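Local atomic coordinates of ribosomal-protein-serine acetyltransferase, putative (Vibrio cholerae O1 biovar eltor, PDB entry 2FCK), a protein that probably transfers an acetyl group, as GNAT-family enzymes do, to the N-terminal serine or alanine of proteins. Residues A[4-9]-A[64-69]; A[17-22]-A[60-65]; A[69-74]-A[87-92]; A[96-101]-A[132-137]. All coordinates share one frame; numbering follows the deposited sequence.

Interaction 1 of 4, residues A[4-9]-A[64-69]; sequences MTPDFQ and NWVKAE
Trp65 reaches out from the last turn of helix 51-66 and sets the rim of its indole against the type I turn formed by Thr5 to Phe8. With CG anti to the backbone N (chi1 179°), the ring extends far enough for NE1 to donate to Thr5 O at 3.0 Å. The oxygen lies in the indole plane, yet the donor stands well above the carbonyl plane, 63° out of it. Thr5 O also takes the turn's own bond from Phe8 N, so two donors grip it. Along the same rim Trp65 CZ2 meets Phe8 O at 3.4 Å, and Phe8 CB packs on this carbon too. Selenomethionine Met4 lays its selenium over one face of the Phe8 ring, toward the rim. Farther out, Pro6 CG meets Val66 CG1 at 4.1 Å, the two side chains crossing at about a right angle. Tyr71 and Phe73 meet Trp65 edge-to-face, so the indole that holds the N-terminal turn also belongs to an aromatic cluster. The chain leaves the helix at Ala68, whose positive phi of 61°, with Ala68 N and Glu69 N bonding back to Trp65 O and Asn64 O, makes a Schellman motif, the classic C-terminal cap of a helix.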
loop_
_atom_site.group_PDB
_atom_site.type_symbol
_atom_site.label_atom_id
_atom_site.label_comp_id
_atom_site.label_asym_id
_atom_site.label_seq_id
_atom_site.Cartn_x
_atom_site.Cartn_y
_atom_site.Cartn_z
HETATM N N MSE A 4 8.409 15.985 -11.800
HETATM C CA MSE A 4 9.547 15.376 -11.064
HETATM C C MSE A 4 10.796 15.303 -11.942
HETATM O O MSE A 4 10.793 14.795 -13.070
HETATM C CB MSE A 4 9.176 13.991 -10.545
HETATM C CG MSE A 4 7.895 14.003 -9.764
HETATM SE SE MSE A 4 7.818 15.476 -8.421
HETATM C CE MSE A 4 6.947 14.303 -7.087
ATOM N N THR A 5 11.865 15.838 -11.394
ATOM C CA THR A 5 13.188 15.630 -11.884
ATOM C C THR A 5 14.027 15.616 -10.631
ATOM O O THR A 5 13.544 16.001 -9.542
ATOM C CB THR A 5 13.616 16.795 -12.736
ATOM O OG1 THR A 5 13.419 17.991 -11.984
ATOM C CG2 THR A 5 12.818 16.832 -14.038
ATOM N N PRO A 6 15.267 15.156 -10.731
ATOM C CA PRO A 6 16.093 15.221 -9.524
ATOM C C PRO A 6 16.252 16.643 -8.950
ATOM O O PRO A 6 16.737 16.793 -7.822
ATOM C CB PRO A 6 17.457 14.689 -9.998
ATOM C CG PRO A 6 17.157 13.874 -11.262
ATOM C CD PRO A 6 15.961 14.528 -11.895
ATOM N N ASP A 7 15.841 17.650 -9.714
ATOM C CA ASP A 7 15.999 19.036 -9.273
ATOM C C ASP A 7 14.775 19.560 -8.522
ATOM O O ASP A 7 14.762 20.726 -8.035
ATOM C CB ASP A 7 16.290 19.932 -10.479
ATOM C CG ASP A 7 17.709 19.793 -10.959
ATOM O OD1 ASP A 7 18.621 19.685 -10.094
ATOM O OD2 ASP A 7 17.918 19.799 -12.195
ATOM N N PHE A 8 13.745 18.741 -8.459
ATOM C CA PHE A 8 12.479 19.168 -7.857
ATOM C C PHE A 8 12.620 19.387 -6.368
ATOM O O PHE A 8 13.161 18.531 -5.676
ATOM C CB PHE A 8 11.388 18.095 -8.026
ATOM C CG PHE A 8 10.077 18.453 -7.336
ATOM C CD1 PHE A 8 9.654 17.759 -6.185
ATOM C CD2 PHE A 8 9.269 19.497 -7.821
ATOM C CE1 PHE A 8 8.434 18.106 -5.520
ATOM C CE2 PHE A 8 8.046 19.822 -7.172
ATOM C CZ PHE A 8 7.638 19.124 -6.032
ATOM N N GLN A 9 12.157 20.554 -5.897
ATOM C CA GLN A 9 12.228 20.901 -4.469
ATOM C C GLN A 9 10.851 21.347 -3.975
ATOM O O GLN A 9 10.055 21.924 -4.735
ATOM C CB GLN A 9 13.221 22.024 -4.200
ATOM C CG GLN A 9 14.506 21.901 -5.044
ATOM C CD GLN A 9 15.575 22.812 -4.598
ATOM O OE1 GLN A 9 15.302 23.914 -4.106
ATOM N NE2 GLN A 9 16.833 22.370 -4.748
ATOM N N ASN A 64 15.343 5.496 -6.255
ATOM C CA ASN A 64 13.893 5.413 -6.072
ATOM C C ASN A 64 13.192 6.657 -6.622
ATOM O O ASN A 64 12.165 6.551 -7.316
ATOM C CB ASN A 64 13.491 5.153 -4.638
ATOM C CG ASN A 64 14.174 3.942 -4.046
ATOM O OD1 ASN A 64 14.401 3.887 -2.836
ATOM N ND2 ASN A 64 14.501 2.982 -4.873
ATOM N N TRP A 65 13.790 7.815 -6.391
ATOM C CA TRP A 65 13.208 9.079 -6.876
ATOM C C TRP A 65 13.138 9.095 -8.423
ATOM O O TRP A 65 12.080 9.333 -9.021
ATOM C CB TRP A 65 14.027 10.207 -6.318
ATOM C CG TRP A 65 13.667 11.640 -6.674
ATOM C CD1 TRP A 65 13.642 12.218 -7.934
ATOM C CD2 TRP A 65 13.466 12.712 -5.747
ATOM N NE1 TRP A 65 13.379 13.578 -7.833
ATOM C CE2 TRP A 65 13.268 13.895 -6.502
ATOM C CE3 TRP A 65 13.387 12.778 -4.326
ATOM C CZ2 TRP A 65 13.014 15.134 -5.888
ATOM C CZ3 TRP A 65 13.140 13.997 -3.727
ATOM C CH2 TRP A 65 12.958 15.166 -4.511
ATOM N N VAL A 66 14.248 8.794 -9.079
ATOM C CA VAL A 66 14.304 8.846 -10.553
ATOM C C VAL A 66 13.380 7.751 -11.158
ATOM O O VAL A 66 12.869 7.864 -12.308
ATOM C CB VAL A 66 15.757 8.691 -11.042
ATOM C CG1 VAL A 66 16.617 9.887 -10.563
ATOM C CG2 VAL A 66 16.341 7.384 -10.518
ATOM N N LYS A 67 13.195 6.667 -10.397
ATOM C CA LYS A 67 12.310 5.560 -10.861
ATOM C C LYS A 67 10.842 5.888 -10.502
ATOM O O LYS A 67 9.927 5.118 -10.832
ATOM C CB LYS A 67 12.689 4.218 -10.198
ATOM C CG LYS A 67 13.851 3.459 -10.817
ATOM C CD LYS A 67 14.427 2.482 -9.794
ATOM C CE LYS A 67 13.992 1.051 -10.017
ATOM N NZ LYS A 67 14.500 0.183 -8.890
ATOM N N ALA A 68 10.628 7.006 -9.799
ATOM C CA ALA A 68 9.298 7.438 -9.319
ATOM C C ALA A 68 8.604 6.471 -8.344
ATOM O O ALA A 68 7.377 6.486 -8.219
ATOM C CB ALA A 68 8.348 7.838 -10.479
ATOM N N GLU A 69 9.404 5.670 -7.637
ATOM C CA GLU A 69 8.881 4.680 -6.681
ATOM C C GLU A 69 8.724 5.249 -5.271
ATOM O O GLU A 69 7.913 4.759 -4.486
ATOM C CB GLU A 69 9.769 3.441 -6.647
ATOM C CG GLU A 69 9.670 2.612 -7.932
ATOM C CD GLU A 69 10.434 1.304 -7.859
ATOM O OE1 GLU A 69 10.371 0.538 -8.844
ATOM O OE2 GLU A 69 11.115 1.026 -6.836
#

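Interaction 2 of 4, residues A[17-22]-A[60-65]; sequences LRLITA and ATRLNW. With NO3 (nitrate ion), chain H.
Segment 17-22 runs past the side of helix 51-66, with Leu19 and Arg62 closest at 6.9 Å between their CA atoms. Leu19 makes the largest share of the contact. Its chi1 of -94° sits away from a staggered position, and this twist brings the branched end over the indole of Trp65. CG stands above the six-membered ring, 3.6 Å from its centroid and 17° off the normal, a clear CH-pi contact. The two methyls straddle that point: CD1 lies toward the five-membered ring, while CD2 comes down on Trp65 CE3 at only 3.4 Å, a tight fit. Leu19 CD2 also touches the helix backbone, 4.0 Å from Arg62 CA, and Thr61 adds its methyl at the margin while its hydroxyl bonds back to Phe57 O.

Arg62 lends only its aliphatic root to the contact. Its extended chain carries the guanidinium away to a nitrate ion, probably from the crystallisation liquor, which it holds side-on: NE donates to O1 at 2.8 Å and NH2 to O3 at 2.9 Å, the latter nearly straight (167°). The CB of Arg18 points away from the helix; its NH1 bonds to Leu19 O at 3.1 Å, and its guanidinium also pairs with Glu24 and lies against Phe76. The two segments are thus joined by dispersion and CH-pi contact, with both arginine charges carried off to partners at the margins and the leucine-indole contact left apolar.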
loop_
_atom_site.group_PDB
_atom_site.type_symbol
_atom_site.label_atom_id
_atom_site.label_comp_id
_atom_site.label_asym_id
_atom_site.label_seq_id
_atom_site.Cartn_x
_atom_site.Cartn_y
_atom_site.Cartn_z
ATOM N N LEU A 17 13.142 21.146 0.882
ATOM C CA LEU A 17 12.972 19.696 0.824
ATOM C C LEU A 17 13.480 19.274 -0.561
ATOM O O LEU A 17 12.921 19.710 -1.566
ATOM C CB LEU A 17 11.478 19.307 0.985
ATOM C CG LEU A 17 10.931 19.236 2.421
ATOM C CD1 LEU A 17 11.021 20.611 3.152
ATOM C CD2 LEU A 17 9.486 18.798 2.305
ATOM N N ARG A 18 14.480 18.390 -0.614
ATOM C CA ARG A 18 15.103 18.007 -1.890
ATOM C C ARG A 18 15.911 16.725 -1.740
ATOM O O ARG A 18 16.166 16.266 -0.619
ATOM C CB ARG A 18 16.043 19.133 -2.358
ATOM C CG ARG A 18 17.149 19.528 -1.337
ATOM C CD ARG A 18 18.226 20.341 -2.048
ATOM N NE ARG A 18 19.254 20.841 -1.146
ATOM C CZ ARG A 18 20.349 20.162 -0.818
ATOM N NH1 ARG A 18 20.517 18.920 -1.269
ATOM N NH2 ARG A 18 21.249 20.715 -0.011
ATOM N N LEU A 19 16.356 16.181 -2.876
ATOM C CA LEU A 19 17.248 15.035 -2.840
ATOM C C LEU A 19 18.515 15.429 -2.115
ATOM O O LEU A 19 19.157 16.457 -2.448
ATOM C CB LEU A 19 17.677 14.641 -4.249
ATOM C CG LEU A 19 16.797 13.578 -4.839
ATOM C CD1 LEU A 19 17.265 13.346 -6.286
ATOM C CD2 LEU A 19 16.776 12.243 -4.047
ATOM N N ILE A 20 18.924 14.568 -1.192
ATOM C CA ILE A 20 20.294 14.646 -0.658
ATOM C C ILE A 20 21.273 14.170 -1.742
ATOM O O ILE A 20 21.039 13.138 -2.396
ATOM C CB ILE A 20 20.426 13.770 0.606
ATOM C CG1 ILE A 20 19.395 14.205 1.680
ATOM C CG2 ILE A 20 21.869 13.812 1.131
ATOM C CD1 ILE A 20 19.395 13.268 2.902
ATOM N N THR A 21 22.365 14.921 -1.970
ATOM C CA THR A 21 23.318 14.537 -3.007
ATOM C C THR A 21 24.486 13.708 -2.460
ATOM O O THR A 21 24.739 13.682 -1.248
ATOM C CB THR A 21 23.903 15.771 -3.715
ATOM O OG1 THR A 21 24.754 16.447 -2.796
ATOM C CG2 THR A 21 22.817 16.716 -4.134
ATOM N N ALA A 22 25.201 13.040 -3.373
ATOM C CA ALA A 22 26.366 12.229 -3.039
ATOM C C ALA A 22 27.397 13.037 -2.244
ATOM O O ALA A 22 27.992 12.527 -1.300
ATOM C CB ALA A 22 27.027 11.675 -4.320
ATOM N N ALA A 60 20.831 4.973 -3.081
ATOM C CA ALA A 60 19.582 4.204 -3.095
ATOM C C ALA A 60 18.318 5.090 -3.159
ATOM O O ALA A 60 17.365 4.833 -3.916
ATOM C CB ALA A 60 19.536 3.356 -1.885
ATOM N N THR A 61 18.335 6.166 -2.389
ATOM C CA THR A 61 17.221 7.064 -2.359
ATOM C C THR A 61 17.052 7.784 -3.701
ATOM O O THR A 61 15.932 7.991 -4.191
ATOM C CB THR A 61 17.473 8.093 -1.200
ATOM O OG1 THR A 61 17.578 7.369 0.048
ATOM C CG2 THR A 61 16.349 9.075 -1.091
ATOM N N ARG A 62 18.171 8.156 -4.303
ATOM C CA ARG A 62 18.114 8.793 -5.607
ATOM C C ARG A 62 17.487 7.871 -6.651
ATOM O O ARG A 62 16.671 8.311 -7.478
ATOM C CB ARG A 62 19.511 9.259 -6.049
ATOM C CG ARG A 62 19.454 9.867 -7.440
ATOM C CD ARG A 62 20.801 9.963 -8.129
ATOM N NE ARG A 62 20.591 10.427 -9.513
ATOM C CZ ARG A 62 20.419 9.643 -10.583
ATOM N NH1 ARG A 62 20.514 8.304 -10.524
ATOM N NH2 ARG A 62 20.200 10.206 -11.754
ATOM N N LEU A 63 17.870 6.602 -6.597
ATOM C CA LEU A 63 17.418 5.628 -7.583
ATOM C C LEU A 63 15.884 5.614 -7.487
ATOM O O LEU A 63 15.212 5.785 -8.509
ATOM C CB LEU A 63 18.023 4.264 -7.265
ATOM C CG LEU A 63 17.748 3.095 -8.232
ATOM C CD1 LEU A 63 17.893 3.537 -9.692
ATOM C CD2 LEU A 63 18.687 1.945 -7.884
ATOM N N ASN A 64 15.343 5.496 -6.255
ATOM C CA ASN A 64 13.893 5.413 -6.072
ATOM C C ASN A 64 13.192 6.657 -6.622
ATOM O O ASN A 64 12.165 6.551 -7.316
ATOM C CB ASN A 64 13.491 5.153 -4.638
ATOM C CG ASN A 64 14.174 3.942 -4.046
ATOM O OD1 ASN A 64 14.401 3.887 -2.836
ATOM N ND2 ASN A 64 14.501 2.982 -4.873
ATOM N N TRP A 65 13.790 7.815 -6.391
ATOM C CA TRP A 65 13.208 9.079 -6.876
ATOM C C TRP A 65 13.138 9.095 -8.423
ATOM O O TRP A 65 12.080 9.333 -9.021
ATOM C CB TRP A 65 14.027 10.207 -6.318
ATOM C CG TRP A 65 13.667 11.640 -6.674
ATOM C CD1 TRP A 65 13.642 12.218 -7.934
ATOM C CD2 TRP A 65 13.466 12.712 -5.747
ATOM N NE1 TRP A 65 13.379 13.578 -7.833
ATOM C CE2 TRP A 65 13.268 13.895 -6.502
ATOM C CE3 TRP A 65 13.387 12.778 -4.326
ATOM C CZ2 TRP A 65 13.014 15.134 -5.888
ATOM C CZ3 TRP A 65 13.140 13.997 -3.727
ATOM C CH2 TRP A 65 12.958 15.166 -4.511
HETATM N N NO3 H . 20.639 13.809 -10.538
HETATM O O1 NO3 H . 21.316 13.159 -9.490
HETATM O O2 NO3 H . 20.539 15.217 -10.578
HETATM O O3 NO3 H . 20.062 13.055 -11.562
#

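Interaction 3 of 4, residues A[69-74]-A[87-92]; sequences EAYGFG and VAINEF
Strands 71-77 and 83-93 form an antiparallel beta hairpin in the GNAT sheet, and this contact is the part of it far from the connecting turn. Two hydrogen-bonded pairs carry it. In the first, Tyr71 N donates to Ile89 O at 3.0 Å and Ile89 N returns to Tyr71 O at 2.9 Å; in the second, Phe73 N meets Val87 O at 2.9 Å, nearly along the C=O axis, and Val87 N donates back to Phe73 O. Between them Gly72 faces Ala88 as a non-hydrogen-bonded pair. Here the strands draw in to 4.2 Å between the two CA atoms, and the Ala88 methyl rests on the glycine backbone.

Tyr71, Phe73, Val87 and Ile89 share one face of the sheet. The side chain of Phe92 crosses that of Tyr71 at about a right angle and meets it edge to edge, with Phe92 CE1 3.6 Å from Tyr71 CE2, while Ile89 CG2 sits over a face of the Phe92 ring. Where the strands part, a water takes over the pairing, donating to Glu69 O and accepting from Phe92 N. Asn90 and Glu91 both face Ser100 of strand 98-105 in a classic beta bulge, and Glu91 packs on His94 of the second subunit. Helix 114-129 packs on Phe73, Val87 and Ile89, helix 51-66 on Tyr71 and Phe73, and strands 15-18 and 98-105 flank the hairpin.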
loop_
_atom_site.group_PDB
_atom_site.type_symbol
_atom_site.label_atom_id
_atom_site.label_comp_id
_atom_site.label_asym_id
_atom_site.label_seq_id
_atom_site.Cartn_x
_atom_site.Cartn_y
_atom_site.Cartn_z
ATOM N N GLU A 69 9.404 5.670 -7.637
ATOM C CA GLU A 69 8.881 4.680 -6.681
ATOM C C GLU A 69 8.724 5.249 -5.271
ATOM O O GLU A 69 7.913 4.759 -4.486
ATOM C CB GLU A 69 9.769 3.441 -6.647
ATOM C CG GLU A 69 9.670 2.612 -7.932
ATOM C CD GLU A 69 10.434 1.304 -7.859
ATOM O OE1 GLU A 69 10.371 0.538 -8.844
ATOM O OE2 GLU A 69 11.115 1.026 -6.836
ATOM N N ALA A 70 9.539 6.246 -4.938
ATOM C CA ALA A 70 9.561 6.801 -3.594
ATOM C C ALA A 70 10.271 8.125 -3.690
ATOM O O ALA A 70 11.143 8.283 -4.552
ATOM C CB ALA A 70 10.319 5.856 -2.644
ATOM N N TYR A 71 9.965 9.048 -2.798
ATOM C CA TYR A 71 10.556 10.341 -2.856
ATOM C C TYR A 71 11.045 10.593 -1.438
ATOM O O TYR A 71 10.247 10.881 -0.557
ATOM C CB TYR A 71 9.539 11.393 -3.315
ATOM C CG TYR A 71 9.181 11.235 -4.777
ATOM C CD1 TYR A 71 10.105 11.581 -5.785
ATOM C CD2 TYR A 71 7.947 10.734 -5.161
ATOM C CE1 TYR A 71 9.799 11.420 -7.133
ATOM C CE2 TYR A 71 7.629 10.552 -6.533
ATOM C CZ TYR A 71 8.563 10.936 -7.504
ATOM O OH TYR A 71 8.295 10.788 -8.850
ATOM N N GLY A 72 12.341 10.370 -1.214
ATOM C CA GLY A 72 12.899 10.628 0.145
ATOM C C GLY A 72 13.588 11.963 0.089
ATOM O O GLY A 72 14.627 12.070 -0.560
ATOM N N PHE A 73 12.969 12.974 0.715
ATOM C CA PHE A 73 13.466 14.333 0.741
ATOM C C PHE A 73 14.328 14.572 1.967
ATOM O O PHE A 73 13.872 14.392 3.126
ATOM C CB PHE A 73 12.319 15.340 0.843
ATOM C CG PHE A 73 11.373 15.328 -0.330
ATOM C CD1 PHE A 73 10.299 14.433 -0.366
ATOM C CD2 PHE A 73 11.502 16.297 -1.347
ATOM C CE1 PHE A 73 9.387 14.448 -1.430
ATOM C CE2 PHE A 73 10.587 16.303 -2.412
ATOM C CZ PHE A 73 9.540 15.396 -2.451
ATOM N N GLY A 74 15.560 15.015 1.744
ATOM C CA GLY A 74 16.289 15.632 2.847
ATOM C C GLY A 74 15.611 16.960 3.198
ATOM O O GLY A 74 15.140 17.713 2.316
ATOM N N VAL A 87 11.738 13.709 5.193
ATOM C CA VAL A 87 10.337 13.325 5.055
ATOM C C VAL A 87 10.248 12.572 3.738
ATOM O O VAL A 87 10.947 12.922 2.768
ATOM C CB VAL A 87 9.365 14.555 5.089
ATOM C CG1 VAL A 87 9.369 15.232 6.509
ATOM C CG2 VAL A 87 9.663 15.564 3.924
ATOM N N ALA A 88 9.436 11.526 3.718
ATOM C CA ALA A 88 9.396 10.702 2.506
ATOM C C ALA A 88 8.026 10.237 2.137
ATOM O O ALA A 88 7.234 9.897 3.027
ATOM C CB ALA A 88 10.304 9.494 2.680
ATOM N N ILE A 89 7.794 10.109 0.826
ATOM C CA ILE A 89 6.718 9.219 0.358
ATOM C C ILE A 89 7.395 7.860 0.167
ATOM O O ILE A 89 8.272 7.697 -0.710
ATOM C CB ILE A 89 6.094 9.664 -0.988
ATOM C CG1 ILE A 89 5.526 11.085 -0.894
ATOM C CG2 ILE A 89 4.941 8.706 -1.380
ATOM C CD1 ILE A 89 5.283 11.767 -2.229
ATOM N N ASN A 90 7.027 6.910 1.018
ATOM C CA ASN A 90 7.677 5.624 0.975
ATOM C C ASN A 90 7.140 4.740 -0.118
ATOM O O ASN A 90 7.919 3.999 -0.709
ATOM C CB ASN A 90 7.491 4.881 2.295
ATOM C CG ASN A 90 8.248 5.467 3.408
ATOM O OD1 ASN A 90 9.364 5.950 3.232
ATOM N ND2 ASN A 90 7.662 5.401 4.613
ATOM N N GLU A 91 5.816 4.740 -0.321
ATOM C CA GLU A 91 5.136 3.868 -1.303
ATOM C C GLU A 91 3.836 4.492 -1.776
ATOM O O GLU A 91 3.031 4.958 -0.953
ATOM C CB GLU A 91 4.806 2.503 -0.660
ATOM C CG GLU A 91 3.848 1.584 -1.469
ATOM C CD GLU A 91 4.590 0.568 -2.353
ATOM O OE1 GLU A 91 4.147 0.273 -3.501
ATOM O OE2 GLU A 91 5.598 0.023 -1.832
ATOM N N PHE A 92 3.607 4.439 -3.088
ATOM C CA PHE A 92 2.326 4.835 -3.649
ATOM C C PHE A 92 1.418 3.596 -3.716
ATOM O O PHE A 92 1.876 2.523 -4.065
ATOM C CB PHE A 92 2.501 5.408 -5.054
ATOM C CG PHE A 92 3.184 6.764 -5.047
ATOM C CD1 PHE A 92 4.542 6.874 -5.330
ATOM C CD2 PHE A 92 2.447 7.896 -4.751
ATOM C CE1 PHE A 92 5.174 8.166 -5.323
ATOM C CE2 PHE A 92 3.080 9.189 -4.759
ATOM C CZ PHE A 92 4.425 9.283 -5.060
HETATM O O HOH W 1 5.545 3.186 -4.967
HETATM O O HOH W 2 9.124 2.447 -2.763
#

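Interaction 4 of 4, residues A[96-101]-A[132-137]; sequences FNMASL and LTRLEI
Selenomethionine Met98 lies alongside Arg134, both side chains pointing the same way, with Met98 SE at the edge of the guanidinium and 3.7 Å from Arg134 NE. That guanidinium grips Glu136 side-on: NE and NH2 both donate in plane to the anti lone pair of OE2, Arg134 NH2 coming to 2.7 Å of Glu136 OE2. On the opposite face Ala99 CB nests against Leu132 and Leu135, and Leu101 CD1 meets Leu135 CD1 at 3.9 Å. A parallel ladder sets these rows: Ala99 N donates to Arg134 O, Glu136 N to Ala99 O at 2.9 Å, and Leu101 N to Glu136 O at 2.8 Å, nearly straight at 170°. At the N-terminal end Asn97, in a G1 bulge against Tyr93, accepts at O from Thr133 N and donates from ND2 to Thr133 OG1 at 2.9 Å. Farther out, Glu158 and Arg164 extend the salt bridge, which probably balances much of the buried charge, and Pro162 O of the second subunit accepts from Arg134 NH1. Helix 114-129 packs on the leucine face and links the strands, making a beta-alpha-beta crossover: the central parallel pair of the GNAT fold, whose strands in relatives splay apart to admit acetyl-coenzyme A.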
loop_
_atom_site.group_PDB
_atom_site.type_symbol
_atom_site.label_atom_id
_atom_site.label_comp_id
_atom_site.label_asym_id
_atom_site.label_seq_id
_atom_site.Cartn_x
_atom_site.Cartn_y
_atom_site.Cartn_z
ATOM N N PHE A 96 -5.653 2.545 -4.671
ATOM C CA PHE A 96 -6.491 3.199 -3.689
ATOM C C PHE A 96 -6.302 4.722 -3.601
ATOM O O PHE A 96 -6.801 5.299 -2.678
ATOM C CB PHE A 96 -6.243 2.623 -2.319
ATOM C CG PHE A 96 -6.234 1.132 -2.315
ATOM C CD1 PHE A 96 -5.063 0.444 -2.122
ATOM C CD2 PHE A 96 -7.381 0.448 -2.586
ATOM C CE1 PHE A 96 -5.066 -0.951 -2.156
ATOM C CE2 PHE A 96 -7.399 -0.944 -2.605
ATOM C CZ PHE A 96 -6.229 -1.623 -2.401
ATOM N N ASN A 97 -5.573 5.301 -4.551
ATOM C CA ASN A 97 -5.266 6.725 -4.607
ATOM C C ASN A 97 -4.665 7.217 -3.300
ATOM O O ASN A 97 -5.075 8.249 -2.774
ATOM C CB ASN A 97 -6.509 7.534 -4.953
ATOM C CG ASN A 97 -6.158 8.946 -5.411
ATOM O OD1 ASN A 97 -5.125 9.157 -6.055
ATOM N ND2 ASN A 97 -6.978 9.922 -5.028
HETATM N N MSE A 98 -3.734 6.427 -2.762
HETATM C CA MSE A 98 -3.261 6.599 -1.390
HETATM C C MSE A 98 -1.741 6.540 -1.414
HETATM O O MSE A 98 -1.176 6.034 -2.379
HETATM C CB MSE A 98 -3.825 5.364 -0.593
HETATM C CG MSE A 98 -3.424 5.395 0.761
HETATM SE SE MSE A 98 -4.346 3.953 1.711
HETATM C CE MSE A 98 -2.922 3.789 2.744
ATOM N N ALA A 99 -1.060 6.995 -0.362
ATOM C CA ALA A 99 0.372 6.727 -0.262
ATOM C C ALA A 99 0.787 6.568 1.204
ATOM O O ALA A 99 0.042 6.938 2.095
ATOM C CB ALA A 99 1.214 7.914 -0.916
ATOM N N SER A 100 1.992 6.053 1.389
ATOM C CA SER A 100 2.643 5.805 2.695
ATOM C C SER A 100 3.713 6.836 2.949
ATOM O O SER A 100 4.595 7.026 2.112
ATOM C CB SER A 100 3.369 4.420 2.581
ATOM O OG SER A 100 4.550 4.382 3.405
ATOM N N LEU A 101 3.650 7.499 4.102
ATOM C CA LEU A 101 4.672 8.513 4.420
ATOM C C LEU A 101 5.527 8.056 5.593
ATOM O O LEU A 101 5.084 7.271 6.500
ATOM C CB LEU A 101 4.014 9.850 4.808
ATOM C CG LEU A 101 3.059 10.511 3.820
ATOM C CD1 LEU A 101 2.773 11.908 4.356
ATOM C CD2 LEU A 101 3.576 10.616 2.412
ATOM N N LEU A 132 -3.961 12.878 -4.159
ATOM C CA LEU A 132 -4.176 11.665 -3.391
ATOM C C LEU A 132 -5.322 11.968 -2.426
ATOM O O LEU A 132 -5.545 13.138 -2.063
ATOM C CB LEU A 132 -2.889 11.235 -2.670
ATOM C CG LEU A 132 -1.739 10.834 -3.585
ATOM C CD1 LEU A 132 -0.446 10.659 -2.770
ATOM C CD2 LEU A 132 -2.040 9.598 -4.437
ATOM N N THR A 133 -6.081 10.952 -2.045
ATOM C CA THR A 133 -7.227 11.167 -1.167
ATOM C C THR A 133 -7.076 10.513 0.215
ATOM O O THR A 133 -7.971 10.589 1.022
ATOM C CB THR A 133 -8.601 10.771 -1.847
ATOM O OG1 THR A 133 -8.465 9.524 -2.548
ATOM C CG2 THR A 133 -9.034 11.870 -2.837
ATOM N N ARG A 134 -5.925 9.898 0.467
ATOM C CA ARG A 134 -5.596 9.356 1.774
ATOM C C ARG A 134 -4.092 9.147 1.890
ATOM O O ARG A 134 -3.447 8.666 0.947
ATOM C CB ARG A 134 -6.278 7.979 1.953
ATOM C CG ARG A 134 -5.990 7.302 3.303
ATOM C CD ARG A 134 -6.876 6.007 3.511
ATOM N NE ARG A 134 -6.334 5.187 4.621
ATOM C CZ ARG A 134 -6.732 5.243 5.895
ATOM N NH1 ARG A 134 -7.732 6.032 6.264
ATOM N NH2 ARG A 134 -6.112 4.525 6.817
ATOM N N LEU A 135 -3.538 9.452 3.068
ATOM C CA LEU A 135 -2.133 9.114 3.348
ATOM C C LEU A 135 -2.096 8.307 4.652
ATOM O O LEU A 135 -2.850 8.609 5.547
ATOM C CB LEU A 135 -1.311 10.391 3.549
ATOM C CG LEU A 135 -1.316 11.376 2.350
ATOM C CD1 LEU A 135 -0.648 12.725 2.732
ATOM C CD2 LEU A 135 -0.624 10.797 1.152
ATOM N N GLU A 136 -1.239 7.301 4.709
ATOM C CA GLU A 136 -0.952 6.571 5.963
ATOM C C GLU A 136 0.487 6.856 6.470
ATOM O O GLU A 136 1.457 6.832 5.682
ATOM C CB GLU A 136 -1.167 5.090 5.746
ATOM C CG GLU A 136 -2.694 4.818 5.733
ATOM C CD GLU A 136 -3.057 3.338 5.572
ATOM O OE1 GLU A 136 -2.151 2.479 5.427
ATOM O OE2 GLU A 136 -4.280 3.074 5.514
ATOM N N ILE A 137 0.604 7.087 7.771
ATOM C CA ILE A 137 1.863 7.113 8.517
ATOM C C ILE A 137 1.913 5.906 9.433
ATOM O O ILE A 137 0.885 5.636 10.051
ATOM C CB ILE A 137 1.923 8.380 9.325
ATOM C CG1 ILE A 137 2.054 9.573 8.367
ATOM C CG2 ILE A 137 3.095 8.387 10.319
ATOM C CD1 ILE A 137 1.687 10.831 8.977
HETATM O O HOH W 3 -7.977 7.299 -1.059
#

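Interaction 1 is a surface contact of loop and helix end, interaction 2 brings the same helix against segment 17-22, partly buried, and interactions 3 and 4 lie within the sheet. Interactions 1 and 2 share Trp65 and differ in what they ask of it: the first uses the indole's rim and N-H, the second a face. The same ring packs against Tyr71 and Phe73 of interaction 3, joining helix to sheet. Interactions 3 and 4 are strand pairings, antiparallel and parallel, stitched together through Asn90, Glu91 and Ser100, and both touch the second subunit. Interaction 4 is the most buried and holds an internal salt bridge; in interaction 2 the charged ends find their partners outside the apolar contact.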